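Local coordinates for protein 2-dehydropantoate 2-reductase (Enterococcus faecium, PDB 3WFI) that acts as an NAD-dependent D-mandelate dehydrogenase of the ketopantoate reductase family, interconverting D-mandelate and its 2-keto acid, at residues D202-E207 / I254-P259; Q263-N268 / A304-L309; I184-C189 / P239-H244. All coordinates share one frame; numbering follows the deposited sequence.

Contact 1 of 3, residues D202-E207 / I254-P259; sequences DVNMAE and IGLHYP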
loop_
_atom_site.group_PDB
_atom_site.type_symbol
_atom_site.label_atom_id
_atom_site.label_comp_id
_atom_site.label_asym_id
_atom_site.label_seq_id
_atom_site.Cartn_x
_atom_site.Cartn_y
_atom_site.Cartn_z
ATOM N N ASP B 202 -2.713 -11.191 -1.491
ATOM C CA ASP B 202 -3.260 -12.478 -1.934
ATOM C C ASP B 202 -2.701 -13.636 -1.116
ATOM O O ASP B 202 -2.083 -14.564 -1.655
ATOM C CB ASP B 202 -3.038 -12.705 -3.438
ATOM C CG ASP B 202 -3.869 -13.868 -3.979
ATOM O OD1 ASP B 202 -4.882 -14.229 -3.349
ATOM O OD2 ASP B 202 -3.508 -14.436 -5.025
ATOM N N VAL B 203 -2.929 -13.579 0.190
ATOM C CA VAL B 203 -2.391 -14.561 1.122
ATOM C C VAL B 203 -3.415 -14.815 2.205
ATOM O O VAL B 203 -4.242 -13.953 2.491
ATOM C CB VAL B 203 -1.061 -14.065 1.771
ATOM C CG1 VAL B 203 0.073 -14.061 0.760
ATOM C CG2 VAL B 203 -1.208 -12.677 2.391
ATOM N N ASN B 204 -3.365 -15.988 2.823
ATOM C CA ASN B 204 -4.111 -16.206 4.057
ATOM C C ASN B 204 -3.332 -15.578 5.209
ATOM O O ASN B 204 -2.235 -15.056 5.012
ATOM C CB ASN B 204 -4.435 -17.702 4.293
ATOM C CG ASN B 204 -3.200 -18.571 4.438
ATOM O OD1 ASN B 204 -2.135 -18.113 4.832
ATOM N ND2 ASN B 204 -3.343 -19.837 4.115
ATOM N N MET B 205 -3.873 -15.646 6.416
ATOM C CA MET B 205 -3.248 -14.961 7.533
ATOM C C MET B 205 -1.921 -15.597 7.936
ATOM O O MET B 205 -0.967 -14.890 8.266
ATOM C CB MET B 205 -4.226 -14.852 8.702
ATOM C CG MET B 205 -5.257 -13.767 8.421
ATOM S SD MET B 205 -6.590 -13.628 9.592
ATOM C CE MET B 205 -7.603 -15.039 9.142
ATOM N N ALA B 206 -1.851 -16.927 7.883
ATOM C CA ALA B 206 -0.592 -17.622 8.127
ATOM C C ALA B 206 0.497 -17.224 7.130
ATOM O O ALA B 206 1.645 -17.022 7.519
ATOM C CB ALA B 206 -0.790 -19.130 8.106
ATOM N N GLU B 207 0.155 -17.129 5.849
ATOM C CA GLU B 207 1.150 -16.733 4.846
ATOM C C GLU B 207 1.583 -15.265 5.033
ATOM O O GLU B 207 2.750 -14.916 4.846
ATOM C CB GLU B 207 0.641 -16.986 3.427
ATOM C CG GLU B 207 0.421 -18.460 3.050
ATOM C CD GLU B 207 -0.405 -18.663 1.778
ATOM O OE1 GLU B 207 -1.285 -17.822 1.445
ATOM O OE2 GLU B 207 -0.192 -19.707 1.108
ATOM N N ILE B 254 -6.348 -20.118 13.409
ATOM C CA ILE B 254 -7.079 -19.350 12.404
ATOM C C ILE B 254 -6.228 -18.977 11.168
ATOM O O ILE B 254 -6.757 -18.475 10.169
ATOM C CB ILE B 254 -7.653 -18.081 13.101
ATOM C CG1 ILE B 254 -8.352 -17.114 12.142
ATOM C CG2 ILE B 254 -6.557 -17.318 13.844
ATOM C CD1 ILE B 254 -9.288 -16.155 12.868
ATOM N N GLY B 255 -4.922 -19.234 11.225
ATOM C CA GLY B 255 -3.995 -18.780 10.183
ATOM C C GLY B 255 -4.306 -19.228 8.762
ATOM O O GLY B 255 -4.068 -18.483 7.804
ATOM N N LEU B 256 -4.827 -20.445 8.609
ATOM C CA LEU B 256 -5.123 -20.967 7.272
ATOM C C LEU B 256 -6.356 -20.301 6.666
ATOM O O LEU B 256 -6.602 -20.452 5.485
ATOM C CB LEU B 256 -5.270 -22.500 7.262
ATOM C CG LEU B 256 -4.039 -23.404 7.123
ATOM C CD1 LEU B 256 -2.751 -22.692 7.485
ATOM C CD2 LEU B 256 -4.172 -24.709 7.909
ATOM N N HIS B 257 -7.128 -19.588 7.484
ATOM C CA HIS B 257 -8.316 -18.863 7.038
ATOM C C HIS B 257 -7.932 -17.568 6.266
ATOM O O HIS B 257 -6.954 -16.875 6.596
ATOM C CB HIS B 257 -9.203 -18.664 8.294
ATOM C CG HIS B 257 -10.502 -17.940 8.087
ATOM N ND1 HIS B 257 -10.828 -16.776 8.761
ATOM C CD2 HIS B 257 -11.594 -18.264 7.356
ATOM C CE1 HIS B 257 -12.046 -16.395 8.418
ATOM N NE2 HIS B 257 -12.531 -17.278 7.563
ATOM N N TYR B 258 -8.635 -17.332 5.161
ATOM C CA TYR B 258 -8.594 -16.053 4.457
ATOM C C TYR B 258 -9.631 -15.144 5.113
ATOM O O TYR B 258 -10.776 -15.556 5.305
ATOM C CB TYR B 258 -8.908 -16.225 2.970
ATOM C CG TYR B 258 -7.825 -16.927 2.188
ATOM C CD1 TYR B 258 -6.843 -16.198 1.512
ATOM C CD2 TYR B 258 -7.770 -18.320 2.125
ATOM C CE1 TYR B 258 -5.843 -16.829 0.790
ATOM C CE2 TYR B 258 -6.766 -18.964 1.411
ATOM C CZ TYR B 258 -5.814 -18.212 0.745
ATOM O OH TYR B 258 -4.819 -18.836 0.030
ATOM N N PRO B 259 -9.243 -13.905 5.460
ATOM C CA PRO B 259 -10.154 -13.058 6.242
ATOM C C PRO B 259 -11.368 -12.588 5.442
ATOM O O PRO B 259 -11.348 -12.639 4.214
ATOM C CB PRO B 259 -9.264 -11.877 6.665
ATOM C CG PRO B 259 -8.178 -11.823 5.650
ATOM C CD PRO B 259 -7.945 -13.247 5.215
#
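Gly255 and Ala206 bring their backbones within 4.1 Å (CA to CA), and the loop 254-259, opened by a type I turn from Ile254 to His257, binds the first turn of helix 205-209. That helix start is a capping box: Glu207 N donates to Asn204 OD1 at 2.7 Å, nearly along the C=O axis, and Asn204 N returns a bond to Glu207 OE1. The loop leads into helix 260-267, with Pro259 at its N-cap position, so the contact joins two helix starts of the helical C-terminal region. Two first-turn N-H groups meet the loop: Ala206 N gives a short bond of 2.7 Å to Gly255 O, while Met205 N makes a weak one of 3.3 Å to His257 O. Asn204 CG sits between the backbone N and the carbonyl carbon (chi1 62°), which carries OD1 over the first turn to Glu207 N. Its CB lies over the face of the Tyr258 ring, a CH-pi contact. Met205 runs alongside His257 and bends at chi3 (-76°), turning its methyl onto the loop; its side chain also touches Met194 and Cys198 of helix 194-201. Met205 CE ends 3.7 Å from Ile254 CG1 and 3.2 Å from His257 O.

Contact 2 of 3, residues Q263-N268 / A304-L309; sequences QDLIKN and AKEDSL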
loop_
_atom_site.group_PDB
_atom_site.type_symbol
_atom_site.label_atom_id
_atom_site.label_comp_id
_atom_site.label_asym_id
_atom_site.label_seq_id
_atom_site.Cartn_x
_atom_site.Cartn_y
_atom_site.Cartn_z
ATOM N N GLN B 263 -12.569 -12.698 1.327
ATOM C CA GLN B 263 -13.766 -13.412 0.864
ATOM C C GLN B 263 -14.687 -12.484 0.083
ATOM O O GLN B 263 -15.165 -12.843 -0.983
ATOM C CB GLN B 263 -14.520 -14.035 2.046
ATOM C CG GLN B 263 -13.681 -15.054 2.790
ATOM C CD GLN B 263 -14.426 -15.782 3.879
ATOM O OE1 GLN B 263 -15.577 -15.468 4.195
ATOM N NE2 GLN B 263 -13.765 -16.771 4.464
ATOM N N ASP B 264 -14.918 -11.284 0.603
ATOM C CA ASP B 264 -15.765 -10.310 -0.086
ATOM C C ASP B 264 -15.238 -9.985 -1.486
ATOM O O ASP B 264 -15.953 -10.101 -2.477
ATOM C CB ASP B 264 -15.863 -9.008 0.711
ATOM C CG ASP B 264 -16.711 -9.138 1.975
ATOM O OD1 ASP B 264 -17.464 -10.138 2.114
ATOM O OD2 ASP B 264 -16.639 -8.202 2.815
ATOM N N LEU B 265 -13.974 -9.604 -1.570
ATOM C CA LEU B 265 -13.436 -9.079 -2.816
ATOM C C LEU B 265 -12.951 -10.170 -3.765
ATOM O O LEU B 265 -13.424 -10.263 -4.890
ATOM C CB LEU B 265 -12.293 -8.097 -2.541
ATOM C CG LEU B 265 -11.696 -7.398 -3.774
ATOM C CD1 LEU B 265 -12.779 -6.824 -4.664
ATOM C CD2 LEU B 265 -10.727 -6.303 -3.344
ATOM N N ILE B 266 -12.001 -10.972 -3.305
ATOM C CA ILE B 266 -11.299 -11.913 -4.180
ATOM C C ILE B 266 -12.219 -13.065 -4.588
ATOM O O ILE B 266 -12.230 -13.466 -5.757
ATOM C CB ILE B 266 -10.032 -12.473 -3.514
ATOM C CG1 ILE B 266 -9.099 -11.340 -3.060
ATOM C CG2 ILE B 266 -9.307 -13.440 -4.449
ATOM C CD1 ILE B 266 -8.699 -10.364 -4.144
ATOM N N LYS B 267 -13.013 -13.559 -3.639
ATOM C CA LYS B 267 -13.930 -14.678 -3.893
ATOM C C LYS B 267 -15.299 -14.252 -4.412
ATOM O O LYS B 267 -15.777 -14.787 -5.417
ATOM C CB LYS B 267 -14.152 -15.498 -2.622
ATOM C CG LYS B 267 -12.957 -16.281 -2.131
ATOM C CD LYS B 267 -13.437 -17.386 -1.176
ATOM C CE LYS B 267 -14.650 -18.190 -1.676
ATOM N NZ LYS B 267 -15.007 -19.338 -0.789
ATOM N N ASN B 268 -15.954 -13.339 -3.702
ATOM C CA ASN B 268 -17.340 -12.977 -4.012
ATOM C C ASN B 268 -17.471 -11.799 -4.986
ATOM O O ASN B 268 -18.587 -11.451 -5.390
ATOM C CB ASN B 268 -18.105 -12.662 -2.725
ATOM C CG ASN B 268 -18.175 -13.846 -1.776
ATOM O OD1 ASN B 268 -17.623 -14.901 -2.038
ATOM N ND2 ASN B 268 -18.864 -13.665 -0.662
ATOM N N ALA B 304 -8.273 0.346 -5.366
ATOM C CA ALA B 304 -7.659 0.086 -6.662
ATOM C C ALA B 304 -7.813 -1.390 -7.069
ATOM O O ALA B 304 -8.027 -1.700 -8.250
ATOM C CB ALA B 304 -6.190 0.484 -6.655
ATOM N N LYS B 305 -7.718 -2.287 -6.089
ATOM C CA LYS B 305 -7.841 -3.722 -6.367
ATOM C C LYS B 305 -9.295 -4.058 -6.740
ATOM O O LYS B 305 -9.531 -4.798 -7.697
ATOM C CB LYS B 305 -7.405 -4.553 -5.164
ATOM C CG LYS B 305 -7.372 -6.073 -5.406
ATOM C CD LYS B 305 -6.290 -6.489 -6.393
ATOM C CE LYS B 305 -6.221 -8.006 -6.529
ATOM N NZ LYS B 305 -5.106 -8.428 -7.404
ATOM N N GLU B 306 -10.243 -3.492 -5.993
ATOM C CA GLU B 306 -11.672 -3.546 -6.353
ATOM C C GLU B 306 -11.860 -3.107 -7.807
ATOM O O GLU B 306 -12.455 -3.814 -8.613
ATOM C CB GLU B 306 -12.517 -2.650 -5.430
ATOM C CG GLU B 306 -12.672 -3.147 -3.999
ATOM C CD GLU B 306 -13.259 -2.094 -3.070
ATOM O OE1 GLU B 306 -13.275 -0.908 -3.455
ATOM O OE2 GLU B 306 -13.725 -2.459 -1.967
ATOM N N ASP B 307 -11.330 -1.938 -8.133
ATOM C CA ASP B 307 -11.475 -1.378 -9.461
ATOM C C ASP B 307 -10.879 -2.305 -10.520
ATOM O O ASP B 307 -11.493 -2.533 -11.549
ATOM C CB ASP B 307 -10.831 0.004 -9.544
ATOM C CG ASP B 307 -11.536 1.044 -8.666
ATOM O OD1 ASP B 307 -12.710 0.846 -8.304
ATOM O OD2 ASP B 307 -10.922 2.091 -8.373
ATOM N N SER B 308 -9.705 -2.858 -10.242
ATOM C CA SER B 308 -9.023 -3.727 -11.194
ATOM C C SER B 308 -9.791 -5.021 -11.474
ATOM O O SER B 308 -9.608 -5.625 -12.530
ATOM C CB SER B 308 -7.600 -4.051 -10.716
ATOM O OG SER B 308 -7.580 -5.060 -9.724
ATOM N N LEU B 309 -10.620 -5.444 -10.523
ATOM C CA LEU B 309 -11.501 -6.601 -10.688
ATOM C C LEU B 309 -12.896 -6.221 -11.202
ATOM O O LEU B 309 -13.777 -7.065 -11.246
ATOM C CB LEU B 309 -11.619 -7.352 -9.361
ATOM C CG LEU B 309 -10.319 -7.943 -8.829
ATOM C CD1 LEU B 309 -10.501 -8.408 -7.396
ATOM C CD2 LEU B 309 -9.852 -9.093 -9.711
#
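Glu306 supplies the flat group here, but Leu265 meets neither a face nor an edge of its carboxylate; the methyls CD1 and CD2 reach the methylene CG instead. The carboxylate is turned to other partners, OE1 being hydrogen-bonded to His303 ND1 and OE2 to Thr272 OG1. Glu306 CG lies 3.7 Å from Leu265 CD1 and almost as near to CD2, so the fork of the leucine straddles that methylene, the two side chains crossing at about a right angle. Leu265 CG is anti to the backbone N (chi1 -176°), which sends the fork out from helix 260-267 toward helix 293-308. On the CD2 side of the fork, Lys305 CG lies 3.9 Å from Leu265 CD2. Leu309, just past the helix end, closes the patch: its CD1 touches Leu265 CD1 at 3.9 Å and Ile266 CD1 at 4.2 Å. Lys305 CE also passes Ile266 CD1, before its ammonium bonds to Leu201 O of the second subunit. The axes of the short segments approach to 10.5 Å and run at 37°, a wide spacing bridged by long side chains. A wider pi-type turn at 263-267 has Asn268 N bonded to Gln263 O; in the other helix Lys305 O takes both Ser308 OG and Leu309 N. Since each pair meets closest through carbon, with no polar bond between the segments, the association of the two helices in this all-helical region rests on dispersion and burial, while the charged ends of Lys305 and Glu306 make their bonds outside it.

Contact 3 of 3, residues I184-C189 / P239-H244; sequences IYRKAC and PEVIAH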
loop_
_atom_site.group_PDB
_atom_site.type_symbol
_atom_site.label_atom_id
_atom_site.label_comp_id
_atom_site.label_asym_id
_atom_site.label_seq_id
_atom_site.Cartn_x
_atom_site.Cartn_y
_atom_site.Cartn_z
ATOM N N ILE B 184 -13.636 -2.566 21.220
ATOM C CA ILE B 184 -14.036 -2.283 19.845
ATOM C C ILE B 184 -12.822 -1.740 19.039
ATOM O O ILE B 184 -12.627 -2.095 17.869
ATOM C CB ILE B 184 -15.215 -1.256 19.769
ATOM C CG1 ILE B 184 -16.534 -1.740 20.388
ATOM C CG2 ILE B 184 -15.463 -0.787 18.332
ATOM C CD1 ILE B 184 -16.624 -3.142 20.932
ATOM N N TYR B 185 -12.016 -0.872 19.652
ATOM C CA TYR B 185 -10.788 -0.387 18.991
ATOM C C TYR B 185 -9.792 -1.516 18.784
ATOM O O TYR B 185 -9.215 -1.630 17.718
ATOM C CB TYR B 185 -10.147 0.774 19.753
ATOM C CG TYR B 185 -10.396 2.149 19.137
ATOM C CD1 TYR B 185 -11.261 3.060 19.735
ATOM C CD2 TYR B 185 -9.719 2.555 17.972
ATOM C CE1 TYR B 185 -11.465 4.327 19.170
ATOM C CE2 TYR B 185 -9.914 3.811 17.403
ATOM C CZ TYR B 185 -10.774 4.697 17.996
ATOM O OH TYR B 185 -10.922 5.926 17.382
ATOM N N ARG B 186 -9.640 -2.379 19.785
ATOM C CA ARG B 186 -8.723 -3.522 19.690
ATOM C C ARG B 186 -9.133 -4.474 18.574
ATOM O O ARG B 186 -8.304 -4.912 17.773
ATOM C CB ARG B 186 -8.691 -4.270 21.032
ATOM C CG ARG B 186 -7.805 -5.509 21.082
ATOM C CD ARG B 186 -7.564 -5.855 22.548
ATOM N NE ARG B 186 -6.845 -7.102 22.788
ATOM C CZ ARG B 186 -7.395 -8.312 22.795
ATOM N NH1 ARG B 186 -8.679 -8.483 22.489
ATOM N NH2 ARG B 186 -6.638 -9.370 23.080
ATOM N N LYS B 187 -10.420 -4.801 18.514
ATOM C CA LYS B 187 -10.933 -5.595 17.411
ATOM C C LYS B 187 -10.719 -4.896 16.048
ATOM O O LYS B 187 -10.413 -5.545 15.052
ATOM C CB LYS B 187 -12.415 -5.908 17.633
ATOM C CG LYS B 187 -13.108 -6.620 16.475
ATOM C CD LYS B 187 -12.404 -7.917 16.100
ATOM C CE LYS B 187 -13.178 -8.686 15.031
ATOM N NZ LYS B 187 -12.278 -9.590 14.252
ATOM N N ALA B 188 -10.934 -3.587 15.988
ATOM C CA ALA B 188 -10.790 -2.872 14.707
ATOM C C ALA B 188 -9.353 -2.892 14.204
ATOM O O ALA B 188 -9.123 -2.881 12.983
ATOM C CB ALA B 188 -11.301 -1.438 14.816
ATOM N N CYS B 189 -8.394 -2.930 15.138
ATOM C CA CYS B 189 -6.986 -3.076 14.775
ATOM C C CYS B 189 -6.757 -4.408 14.036
ATOM O O CYS B 189 -6.082 -4.450 13.008
ATOM C CB CYS B 189 -6.077 -2.965 16.013
ATOM S SG CYS B 189 -5.936 -1.286 16.696
ATOM N N PRO B 239 1.631 -2.757 22.344
ATOM C CA PRO B 239 2.259 -4.076 22.211
ATOM C C PRO B 239 1.261 -5.239 22.297
ATOM O O PRO B 239 1.330 -6.175 21.484
ATOM C CB PRO B 239 3.265 -4.109 23.374
ATOM C CG PRO B 239 3.561 -2.686 23.671
ATOM C CD PRO B 239 2.297 -1.926 23.368
ATOM N N GLU B 240 0.330 -5.178 23.249
ATOM C CA GLU B 240 -0.667 -6.244 23.375
ATOM C C GLU B 240 -1.534 -6.311 22.134
ATOM O O GLU B 240 -1.754 -7.395 21.583
ATOM C CB GLU B 240 -1.532 -6.065 24.617
ATOM C CG GLU B 240 -2.361 -7.291 24.981
ATOM C CD GLU B 240 -3.579 -7.531 24.080
ATOM O OE1 GLU B 240 -4.259 -6.557 23.659
ATOM O OE2 GLU B 240 -3.870 -8.711 23.791
ATOM N N VAL B 241 -2.002 -5.158 21.672
ATOM C CA VAL B 241 -2.863 -5.140 20.493
ATOM C C VAL B 241 -2.146 -5.703 19.267
ATOM O O VAL B 241 -2.727 -6.493 18.517
ATOM C CB VAL B 241 -3.464 -3.748 20.233
ATOM C CG1 VAL B 241 -4.193 -3.708 18.895
ATOM C CG2 VAL B 241 -4.411 -3.385 21.365
ATOM N N ILE B 242 -0.880 -5.327 19.086
ATOM C CA ILE B 242 -0.058 -5.881 18.021
ATOM C C ILE B 242 0.026 -7.409 18.149
ATOM O O ILE B 242 -0.191 -8.135 17.172
ATOM C CB ILE B 242 1.360 -5.264 18.010
ATOM C CG1 ILE B 242 1.290 -3.802 17.568
ATOM C CG2 ILE B 242 2.274 -6.034 17.065
ATOM C CD1 ILE B 242 2.519 -2.973 17.895
ATOM N N ALA B 243 0.338 -7.896 19.345
ATOM C CA ALA B 243 0.409 -9.355 19.580
ATOM C C ALA B 243 -0.930 -10.024 19.260
ATOM O O ALA B 243 -0.976 -11.108 18.666
ATOM C CB ALA B 243 0.823 -9.652 21.014
ATOM N N HIS B 244 -2.018 -9.351 19.613
ATOM C CA HIS B 244 -3.363 -9.877 19.335
ATOM C C HIS B 244 -3.646 -9.984 17.828
ATOM O O HIS B 244 -4.194 -10.985 17.355
ATOM C CB HIS B 244 -4.416 -9.005 20.020
ATOM C CG HIS B 244 -5.822 -9.465 19.788
ATOM N ND1 HIS B 244 -6.257 -10.721 20.143
ATOM C CD2 HIS B 244 -6.894 -8.833 19.252
ATOM C CE1 HIS B 244 -7.536 -10.852 19.827
ATOM N NE2 HIS B 244 -7.942 -9.725 19.271
#
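Arg186 NE donates to Glu240 OE1 at 2.8 Å, and Arg186 NH2 to Glu240 OE2 at 2.9 Å, two nearly straight bonds that make a side-on, bidentate salt bridge. Both oxygens lie close to the guanidinium plane and are met on their syn side, while the carboxylate is tilted by 24° from that plane. The arginine reaches this position by running extended from CG to NE, with CG anti to the backbone N, whereas Glu240 bends at chi2 to turn its carboxylate back. With the edge used by Glu240, one face of the guanidinium is covered by the His244 ring: the guanidinium lies flat on it, centres 3.5 Å apart and planes 14° from parallel, a stacked arginine-histidine pair. Arg186 NH2 sits over the ring near ND1 at a poor angle, so the face contact, not a hydrogen bond, joins them. A positively charged imidazole would probably be disfavoured so close to the arginine, though the carboxylate should offset part of that cost. Deeper in, Cys189 CB packs on Val241 CG1 at 3.5 Å, with Phe225 and Val222 of helix 214-231 closing that side, and Arg186 CG slides past Val241 CG2. The short segment axes lie 9.6 Å apart and cross at -47°. Such obliquely crossed helices, packed through Cys189 and Val241 with the Arg186-Glu240 salt bridge beside them, belong to the all-helical C-terminal domain of the ketopantoate reductase family.

Overall arrangement
All three contacts lie in the helical C-terminal region. Contacts 1 and 2 are in series: the loop 254-259 runs straight into helix 260-267, their centres are 16 Å apart, and Gln263 NE2 packs 3.3 Å from Tyr258 O. Across the dimer, Asp202 and Val203 pack on Lys305 and Ser308 of the second subunit. Contact 3 interlaces with contact 1 along the chain, centres 18 Å apart; its centre is 25 Å from that of contact 2. No NAD(+) is bound to this chain, but between side chains its known site lies about 7 Å from contact 2 (Leu265 to Arg270, also sequence neighbours), about 11 Å from contact 1 (Pro259 to Glu273) and about 12 Å from contact 3 (Arg186 to Asn105).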